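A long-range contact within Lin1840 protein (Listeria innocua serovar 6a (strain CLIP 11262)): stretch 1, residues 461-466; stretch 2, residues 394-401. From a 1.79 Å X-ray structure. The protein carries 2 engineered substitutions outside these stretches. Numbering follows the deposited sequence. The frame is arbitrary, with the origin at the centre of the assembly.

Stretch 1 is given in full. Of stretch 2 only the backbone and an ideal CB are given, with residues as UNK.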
# COMPACT_ATOMS: atom_id res chain seq x y z
N VAL A 461 -18.33 -28.21 -18.01
CA VAL A 461 -17.38 -27.98 -16.95
C VAL A 461 -16.23 -27.21 -17.66
O VAL A 461 -15.44 -27.82 -18.46
CB VAL A 461 -16.86 -29.30 -16.30
CG1 VAL A 461 -15.71 -28.98 -15.31
CG2 VAL A 461 -17.87 -30.09 -15.57
N LEU A 462 -16.07 -25.91 -17.31
CA LEU A 462 -15.15 -25.01 -17.97
C LEU A 462 -14.00 -24.91 -16.98
O LEU A 462 -14.12 -24.32 -15.91
CB LEU A 462 -15.80 -23.66 -18.16
CG LEU A 462 -14.89 -22.57 -18.74
CD1 LEU A 462 -14.16 -22.97 -20.03
CD2 LEU A 462 -15.69 -21.30 -19.06
N ALA A 463 -12.90 -25.54 -17.32
CA ALA A 463 -11.76 -25.63 -16.40
C ALA A 463 -10.72 -24.60 -16.77
O ALA A 463 -9.98 -24.72 -17.82
CB ALA A 463 -11.18 -27.08 -16.43
N LEU A 464 -10.66 -23.57 -15.94
CA LEU A 464 -9.77 -22.43 -16.13
C LEU A 464 -8.69 -22.34 -15.10
O LEU A 464 -8.81 -22.82 -13.97
CB LEU A 464 -10.56 -21.11 -16.02
CG LEU A 464 -11.78 -21.00 -16.96
CD1 LEU A 464 -12.50 -19.67 -16.69
CD2 LEU A 464 -11.33 -21.13 -18.38
N GLY A 465 -7.63 -21.62 -15.42
CA GLY A 465 -6.67 -21.37 -14.32
C GLY A 465 -5.29 -20.89 -14.69
O GLY A 465 -4.98 -20.60 -15.84
N GLU A 466 -4.51 -20.68 -13.63
CA GLU A 466 -3.17 -20.25 -13.76
C GLU A 466 -2.20 -21.39 -13.94
O GLU A 466 -2.34 -22.41 -13.33
CB GLU A 466 -2.71 -19.48 -12.49
CG GLU A 466 -3.52 -18.20 -12.15
CD GLU A 466 -2.90 -17.46 -10.99
OE1 GLU A 466 -2.79 -18.07 -9.89
OE2 GLU A 466 -2.52 -16.25 -11.20
N UNK A 394 -19.41 -31.75 -21.15
CA UNK A 394 -18.32 -31.21 -21.97
C UNK A 394 -17.33 -30.50 -21.04
O UNK A 394 -17.65 -29.51 -20.36
CB UNK A 394 -18.85 -30.26 -23.04
N UNK A 395 -16.14 -31.06 -21.03
CA UNK A 395 -15.02 -30.59 -20.19
C UNK A 395 -14.11 -29.78 -21.11
O UNK A 395 -13.48 -30.31 -22.02
CB UNK A 395 -14.27 -31.75 -19.53
N UNK A 396 -14.07 -28.49 -20.91
CA UNK A 396 -13.31 -27.66 -21.81
C UNK A 396 -12.39 -26.69 -21.09
O UNK A 396 -12.68 -26.27 -19.97
CB UNK A 396 -14.26 -26.89 -22.72
N UNK A 397 -11.31 -26.29 -21.78
CA UNK A 397 -10.42 -25.29 -21.28
C UNK A 397 -9.02 -25.71 -20.95
O UNK A 397 -8.64 -26.85 -21.17
CB UNK A 397 -11.04 -24.68 -20.03
N UNK A 398 -8.22 -24.77 -20.45
CA UNK A 398 -6.80 -25.05 -20.22
C UNK A 398 -6.45 -25.95 -19.06
O UNK A 398 -5.35 -26.54 -19.10
CB UNK A 398 -6.07 -23.72 -20.02
N UNK A 399 -7.38 -26.13 -18.13
CA UNK A 399 -7.25 -27.02 -16.97
C UNK A 399 -7.99 -28.37 -17.21
O UNK A 399 -8.06 -29.23 -16.30
CB UNK A 399 -7.80 -26.33 -15.72
N UNK A 400 -8.51 -28.60 -18.43
CA UNK A 400 -9.23 -29.84 -18.73
C UNK A 400 -8.27 -31.06 -18.65
O UNK A 400 -8.59 -32.09 -18.05
CB UNK A 400 -9.87 -29.75 -20.12
N UNK A 401 -7.12 -30.90 -19.26
CA UNK A 401 -6.10 -31.94 -19.30
C UNK A 401 -4.77 -31.55 -18.72
O UNK A 401 -3.88 -32.44 -18.60
CB UNK A 401 -5.89 -32.39 -20.75

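The strand at the start of stretch 2 runs parallel to that of stretch 1, at 23°, their axes 4.7 Å apart at closest approach, with Val461 paired to position 395 and Leu462 to position 396. Three backbone hydrogen bonds join the strands, and a fourth ties the following turn to Ala463.

At position 394 the backbone is extended and CA-to-CB points sideways, its ideal CB 5.5 Å from Val461 N. Stretch 1 therefore sets little demand on the side chain, and many residues would suit. The residue is Ala394, whose main contribution is backbone: its O accepts a hydrogen bond from Val461 N at 2.8 Å.

Position 395 is also extended, and its CB lies on the same face of the sheet as the side chain of Val461. That valine, with the methyl of Ala463 further along, offers a purely apolar surface with no charge to answer, so a branched aliphatic residue of medium size would fit, valine, isoleucine or leucine alike. Leu395 is found here. With chi1 t and chi2 p, the end of its side chain comes nearer to stretch 1 than its CB: CD1 lies 3.8 Å from Val461 CG1 and 4.1 Å from Ala463 CB. Leu395 CA also makes a CA-H...O contact with Val461 O at 3.3 Å.

At position 396 the side chain turns to the face that carries Leu462, and the ideal CB stands 4.8 Å from Leu462 CD1. Extended backbone angles and an apolar neighbour favour a beta-branched aliphatic residue, though leucine is conceivable. Val396, chi1 m, brings CG2 to 3.7 Å from Leu462 CD1. Its backbone is used twice: Val396 N donates to Val461 O at 2.9 Å, and Val396 O accepts from Ala463 N at 2.8 Å.

Position 397 is restrictive. Its phi of 115° and psi of -178° would jam a CB against the preceding carbonyl, and an ideal CB would also clash with Ala463 O at 2.4 Å. Both facts call for glycine, and Gly397 is the residue; it opens a type I turn that ends at position 400.

Position 398, second in the turn, has phi -72° and psi -18°, and its CA-to-CB points sideways. Its N lies 3.2 Å from Ala463 O, but an N-H here would not point at that oxygen, which is already bonded to the N of 399, so a residue without one forgoes no bond to it. Proline suits such a corner, though other residues could adopt these angles. Pro398 packs its ring on stretch 1, with CD 3.1 Å from Ala463 O and 4.0 Å from Leu464 CD2.

At position 399 CA-to-CB points toward stretch 1, over Ala463 and the backbone leading to Gly465, where the absent side chain leaves room. An aliphatic residue would fill it. Leu399 does so: its CB is 3.7 Å from Ala463 CB and its CD2 3.7 Å from Gly465 N, while Leu399 N donates to Ala463 O at 3.0 Å.

At position 400 CA-to-CB points sideways and asks little; Ala400 closes the turn, its N donating a hydrogen bond to Gly397 O at 3.3 Å. Position 401 is beyond reach of stretch 1, which leaves the choice free; it is Thr401.

Stretch 2 (394-401) ALVGPLAT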
# COMPACT_ATOMS: atom_id res chain seq x y z
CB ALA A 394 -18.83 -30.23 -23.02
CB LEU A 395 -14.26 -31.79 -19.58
CG LEU A 395 -12.97 -31.38 -18.85
CD1 LEU A 395 -13.18 -30.47 -17.67
CD2 LEU A 395 -12.25 -32.61 -18.40
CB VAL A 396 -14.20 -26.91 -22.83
CG1 VAL A 396 -15.23 -27.85 -23.52
CG2 VAL A 396 -14.98 -25.89 -22.16
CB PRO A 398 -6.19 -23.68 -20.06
CG PRO A 398 -7.30 -22.81 -19.59
CD PRO A 398 -8.53 -23.36 -20.26
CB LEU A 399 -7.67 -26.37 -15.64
CG LEU A 399 -6.54 -25.69 -14.87
CD1 LEU A 399 -5.60 -26.76 -14.28
CD2 LEU A 399 -5.75 -24.77 -15.81
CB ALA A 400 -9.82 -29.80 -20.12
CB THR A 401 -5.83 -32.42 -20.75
OG1 THR A 401 -5.17 -31.43 -21.52
CG2 THR A 401 -7.12 -32.83 -21.43
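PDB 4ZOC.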